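PDB 5V77: uncharacterized protein from Neisseria gonorrhoeae, which is of unknown function, belongs to the NGO_1070-like family and packs in the crystal as a two-fold symmetric pair of strand-rich chains. Local coordinates for the interface of chains A and B. Residues are numbered along the deposited sequence; one frame, centred on the assembly and turned at random. Chains: chain A/B, Uncharacterized protein.

Contact 1: the interface of chains A and B. Residues chain A 26-27, 29, 51-52; chain B 63, 65, 70-72.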
loop_
_atom_site.group_PDB
_atom_site.type_symbol
_atom_site.label_atom_id
_atom_site.label_comp_id
_atom_site.label_asym_id
_atom_site.label_seq_id
_atom_site.Cartn_x
_atom_site.Cartn_y
_atom_site.Cartn_z
ATOM N N ASP A 26 9.275 -7.533 6.342
ATOM C CA ASP A 26 9.408 -8.966 6.094
ATOM C C ASP A 26 9.382 -9.269 4.600
ATOM O O ASP A 26 8.611 -10.111 4.139
ATOM C CB ASP A 26 8.310 -9.752 6.816
ATOM C CG ASP A 26 8.371 -9.576 8.304
ATOM O OD1 ASP A 26 9.492 -9.618 8.838
ATOM O OD2 ASP A 26 7.312 -9.383 8.936
ATOM N N ASN A 27 10.216 -8.546 3.831
ATOM C CA ASN A 27 10.338 -8.804 2.400
ATOM C C ASN A 27 8.987 -8.657 1.702
ATOM O O ASN A 27 8.639 -9.435 0.813
ATOM C CB ASN A 27 10.937 -10.188 2.152
ATOM C CG ASN A 27 12.419 -10.238 2.463
ATOM O OD1 ASN A 27 13.182 -9.374 2.031
ATOM N ND2 ASN A 27 12.834 -11.248 3.221
ATOM N N ASN A 29 5.979 -9.151 2.929
ATOM C CA ASN A 29 4.896 -10.025 3.391
ATOM C C ASN A 29 4.041 -9.411 4.486
ATOM O O ASN A 29 2.976 -9.980 4.810
ATOM C CB ASN A 29 5.461 -11.358 3.900
ATOM C CG ASN A 29 6.023 -12.221 2.784
ATOM O OD1 ASN A 29 5.854 -11.920 1.594
ATOM N ND2 ASN A 29 6.684 -13.308 3.157
ATOM N N ASN A 51 1.454 -11.635 6.377
ATOM C CA ASN A 51 1.130 -12.469 5.222
ATOM C C ASN A 51 -0.051 -11.857 4.488
ATOM O O ASN A 51 -1.191 -12.329 4.572
ATOM C CB ASN A 51 0.887 -13.931 5.642
ATOM C CG ASN A 51 2.145 -14.576 6.153
ATOM O OD1 ASN A 51 3.239 -14.025 5.972
ATOM N ND2 ASN A 51 2.018 -15.724 6.810
ATOM N N ILE A 52 0.241 -10.785 3.754
ATOM C CA ILE A 52 -0.788 -9.985 3.111
ATOM C C ILE A 52 -1.493 -10.780 2.031
ATOM O O ILE A 52 -0.857 -11.450 1.202
ATOM C CB ILE A 52 -0.156 -8.721 2.514
ATOM C CG1 ILE A 52 0.429 -7.880 3.640
ATOM C CG2 ILE A 52 -1.189 -7.929 1.697
ATOM C CD1 ILE A 52 -0.583 -7.333 4.561
ATOM N N VAL B 63 2.029 -15.961 -3.499
ATOM C CA VAL B 63 3.066 -16.015 -2.477
ATOM C C VAL B 63 2.693 -17.144 -1.525
ATOM O O VAL B 63 1.675 -17.066 -0.828
ATOM C CB VAL B 63 3.213 -14.688 -1.726
ATOM C CG1 VAL B 63 4.339 -14.790 -0.708
ATOM C CG2 VAL B 63 3.453 -13.534 -2.698
ATOM N N TYR B 65 2.754 -18.752 1.632
ATOM C CA TYR B 65 3.063 -18.432 3.019
ATOM C C TYR B 65 3.382 -19.667 3.854
ATOM O O TYR B 65 3.915 -19.526 4.958
ATOM C CB TYR B 65 1.901 -17.635 3.630
ATOM C CG TYR B 65 1.782 -16.249 3.027
ATOM C CD1 TYR B 65 2.881 -15.404 2.987
ATOM C CD2 TYR B 65 0.586 -15.796 2.469
ATOM C CE1 TYR B 65 2.801 -14.130 2.432
ATOM C CE2 TYR B 65 0.491 -14.514 1.908
ATOM C CZ TYR B 65 1.607 -13.692 1.891
ATOM O OH TYR B 65 1.555 -12.419 1.347
ATOM N N ASP B 70 9.315 -17.929 0.755
ATOM C CA ASP B 70 8.638 -17.166 -0.289
ATOM C C ASP B 70 8.207 -15.798 0.235
ATOM O O ASP B 70 7.746 -15.675 1.376
ATOM C CB ASP B 70 7.421 -17.935 -0.806
ATOM C CG ASP B 70 7.024 -17.530 -2.215
ATOM O OD1 ASP B 70 7.709 -16.667 -2.806
ATOM O OD2 ASP B 70 6.025 -18.079 -2.732
ATOM N N SER B 71 8.354 -14.774 -0.605
ATOM C CA SER B 71 8.000 -13.419 -0.186
ATOM C C SER B 71 7.650 -12.581 -1.408
ATOM O O SER B 71 8.025 -12.904 -2.537
ATOM C CB SER B 71 9.140 -12.771 0.596
ATOM O OG SER B 71 10.246 -12.543 -0.268
ATOM N N LEU B 72 6.924 -11.487 -1.161
ATOM C CA LEU B 72 6.534 -10.591 -2.244
ATOM C C LEU B 72 7.752 -9.966 -2.908
ATOM O O LEU B 72 7.893 -10.006 -4.137
ATOM C CB LEU B 72 5.612 -9.496 -1.698
ATOM C CG LEU B 72 5.286 -8.328 -2.627
ATOM C CD1 LEU B 72 4.487 -8.876 -3.789
ATOM C CD2 LEU B 72 4.491 -7.299 -1.836
#
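A:Asn51 lies flat on the phenol ring of B:Tyr65, its amide plane only 12° from the ring plane, so that the two groups stack. Its CB methylene sits over the middle of the ring, 3.4 Å from the centroid, a CH-pi contact. The carboxamide continues past the CD1 side of the same face as the two side chains slide by each other in opposite directions. On the opposite face, the carbonyl oxygen of B:Val63, from the tyrosine's own chain, stands offset toward the rim. A:Asn29 meets the ring differently: its amide carbon CG comes to the edge in plane, 3.8 Å from B:Tyr65 CE1, with its amide turned 89° to the ring. Nearby, A:Asn27 CB packs against B:Ser71 CB at 3.5 Å.

The polar rim begins at the tip of the ring, where the phenol OH of B:Tyr65 donates to the backbone O of A:Ile52 at 2.6 Å. A:Asn29 uses both ends of its carboxamide on the backbone of chain B. OD1 accepts from B:Leu72 N at 3.0 Å, while ND2 donates to B:Asp70 O at 3.1 Å, with that oxygen nearly in the amide plane and the N-H on one of its lone pairs. With CG anti to the carbonyl carbon (chi1 -70°), the amide reaches across B:Ser71 to bracket it, and the paired bonds should fix its rotation.

Within the fold, A:Asn27 and A:Asn29 belong to the turn joining strands 17-25 and 30-37, A:Asn51 and A:Ile52 (strand 52-52) follow strand 43-50, and the chain B residues come from the long loop between strands 54-58 and 75-77.

Contact 2: the interface of chains A and B. Residues chain A 20, 22, 57, 72-73; chain B 24-28.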
loop_
_atom_site.group_PDB
_atom_site.type_symbol
_atom_site.label_atom_id
_atom_site.label_comp_id
_atom_site.label_asym_id
_atom_site.label_seq_id
_atom_site.Cartn_x
_atom_site.Cartn_y
_atom_site.Cartn_z
ATOM N N TYR A 20 -0.286 7.643 10.558
ATOM C CA TYR A 20 0.760 8.469 9.970
ATOM C C TYR A 20 1.705 7.708 9.055
ATOM O O TYR A 20 2.544 8.346 8.410
ATOM C CB TYR A 20 1.574 9.203 11.055
ATOM C CG TYR A 20 2.459 8.335 11.935
ATOM C CD1 TYR A 20 1.996 7.834 13.149
ATOM C CD2 TYR A 20 3.771 8.042 11.563
ATOM C CE1 TYR A 20 2.819 7.033 13.961
ATOM C CE2 TYR A 20 4.596 7.253 12.358
ATOM C CZ TYR A 20 4.109 6.750 13.560
ATOM O OH TYR A 20 4.927 5.974 14.359
ATOM N N ILE A 22 2.290 3.740 6.610
ATOM C CA ILE A 22 1.943 2.390 6.173
ATOM C C ILE A 22 3.222 1.808 5.602
ATOM O O ILE A 22 3.756 2.345 4.631
ATOM C CB ILE A 22 0.834 2.392 5.106
ATOM C CG1 ILE A 22 -0.456 3.029 5.656
ATOM C CG2 ILE A 22 0.573 0.974 4.620
ATOM C CD1 ILE A 22 -1.510 3.238 4.579
ATOM N N LEU A 57 -6.197 0.905 -1.221
ATOM C CA LEU A 57 -6.341 2.288 -0.802
ATOM C C LEU A 57 -7.089 3.009 -1.908
ATOM O O LEU A 57 -6.649 3.005 -3.056
ATOM C CB LEU A 57 -4.978 2.947 -0.558
ATOM C CG LEU A 57 -4.988 4.483 -0.512
ATOM C CD1 LEU A 57 -5.677 4.970 0.722
ATOM C CD2 LEU A 57 -3.578 5.036 -0.580
ATOM N N LEU A 72 -2.914 12.786 2.604
ATOM C CA LEU A 72 -3.436 11.553 3.180
ATOM C C LEU A 72 -3.090 11.448 4.660
ATOM O O LEU A 72 -3.971 11.241 5.499
ATOM C CB LEU A 72 -2.893 10.360 2.403
ATOM C CG LEU A 72 -3.181 8.963 2.955
ATOM C CD1 LEU A 72 -4.678 8.700 2.964
ATOM C CD2 LEU A 72 -2.429 7.910 2.117
ATOM N N PHE A 73 -1.810 11.589 4.999
ATOM C CA PHE A 73 -1.290 11.539 6.362
ATOM C C PHE A 73 -1.106 12.948 6.909
ATOM O O PHE A 73 -0.656 13.834 6.184
ATOM C CB PHE A 73 0.058 10.820 6.416
ATOM C CG PHE A 73 0.030 9.415 5.887
ATOM C CD1 PHE A 73 -1.037 8.564 6.145
ATOM C CD2 PHE A 73 1.091 8.941 5.134
ATOM C CE1 PHE A 73 -1.040 7.251 5.652
ATOM C CE2 PHE A 73 1.098 7.636 4.636
ATOM C CZ PHE A 73 0.036 6.798 4.879
ATOM N N PHE B 24 5.426 5.090 0.733
ATOM C CA PHE B 24 4.657 6.329 0.809
ATOM C C PHE B 24 5.552 7.481 1.237
ATOM O O PHE B 24 6.403 7.323 2.110
ATOM C CB PHE B 24 3.523 6.227 1.845
ATOM C CG PHE B 24 2.358 5.406 1.396
ATOM C CD1 PHE B 24 1.322 5.994 0.676
ATOM C CD2 PHE B 24 2.282 4.059 1.723
ATOM C CE1 PHE B 24 0.231 5.242 0.278
ATOM C CE2 PHE B 24 1.203 3.299 1.333
ATOM C CZ PHE B 24 0.171 3.894 0.596
ATOM N N SER B 25 5.310 8.657 0.669
ATOM C CA SER B 25 5.920 9.868 1.198
ATOM C C SER B 25 5.405 10.177 2.607
ATOM O O SER B 25 4.437 9.592 3.105
ATOM C CB SER B 25 5.627 11.057 0.295
ATOM O OG SER B 25 4.234 11.285 0.240
ATOM N N ASP B 26 6.057 11.159 3.233
ATOM C CA ASP B 26 5.677 11.571 4.579
ATOM C C ASP B 26 4.207 11.963 4.656
ATOM O O ASP B 26 3.497 11.550 5.579
ATOM C CB ASP B 26 6.568 12.716 5.048
ATOM C CG ASP B 26 7.968 12.254 5.363
ATOM O OD1 ASP B 26 8.866 13.110 5.514
ATOM O OD2 ASP B 26 8.170 11.020 5.436
ATOM N N ASN B 27 3.725 12.751 3.697
ATOM C CA ASN B 27 2.328 13.153 3.757
ATOM C C ASN B 27 1.406 12.165 3.065
ATOM O O ASN B 27 0.188 12.369 3.080
ATOM C CB ASN B 27 2.134 14.570 3.182
ATOM C CG ASN B 27 2.441 14.675 1.688
ATOM O OD1 ASN B 27 2.654 13.684 1.000
ATOM N ND2 ASN B 27 2.451 15.919 1.179
ATOM N N GLY B 28 1.953 11.104 2.467
ATOM C CA GLY B 28 1.158 10.044 1.884
ATOM C C GLY B 28 0.596 10.332 0.511
ATOM O O GLY B 28 -0.117 9.481 -0.036
HETATM O O HOH W 1 5.691 3.193 3.003
HETATM O O HOH W 2 4.324 8.173 5.973
HETATM O O HOH W 3 3.374 10.893 8.228
#
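A:Phe73 and B:Phe24 cross at about a right angle, and they meet through the rim of the first ring: A:Phe73 CE2 approaches B:Phe24 CB at 4.0 Å and lies at similar range from CG, so this is not a face-to-face stack. CG of B:Phe24 is anti to its carbonyl carbon (chi1 -75°), which places the ring among A:Ile22, A:Leu57 and A:Phe73. A:Ile22 crosses it obliquely, with CB 3.9 Å from B:Phe24 CE2 and on the same face as A:Phe73 CE2. A:Leu57 meets the far edge of the ring tip to tip, near its plane, CD2 3.9 Å from B:Phe24 CE1.

The ring of A:Phe73 is held within its own chain by A:Leu72 CD2 on one face and the carbonyl oxygen of A:Tyr20 on the other, both offset toward the rim. B:Gly28 CA lies over the CD2 rim, on the face shared with A:Leu72 CD2, 3.4 Å from A:Phe73 CD2. The carbonyl oxygens of B:Ser25 and B:Asp26 lie at the edge in the ring plane, an arrangement in which weakly positive ring hydrogens could face them. The same residue supplies a direct polar link: A:Phe73 N donates to B:Asn27 O at 2.9 Å, nearly straight at the hydrogen (167°) but with the donor 50° out of the carbonyl plane. Within the B loop, B:Ser25 OG donates to the side-chain OD1 of B:Asn27, which should steady the turn that presents this carbonyl.

Water fills in where the backbones stand apart. Water 1 joins A:Ile22 O to B:Phe24 N, and water 2 links A:Tyr20 O with B:Ser25 O. Two carbonyl oxygens can only accept, so water 3 can satisfy both by donating a hydrogen to each, at 2.7 Å from A:Tyr20 O and from O of the poorly ordered B:Asp26.

Contact 1 and contact 2 lie about 22 Å apart, measured between the centres of their C-alpha atoms, toward opposite ends of one two-fold interface. They draw on the same parts of the protein with the chains exchanged: the turn after strand 17-25 comes from chain A in contact 1 and from chain B in contact 2, and residues 26, 27 and 72 occur in both. The overall arrangement is two-fold symmetric, but the turn's backbone at 26-27 differs between copies, so twins need not match atom for atom. This mutual clasp would suit a dimer, although the structure alone does not establish one in solution.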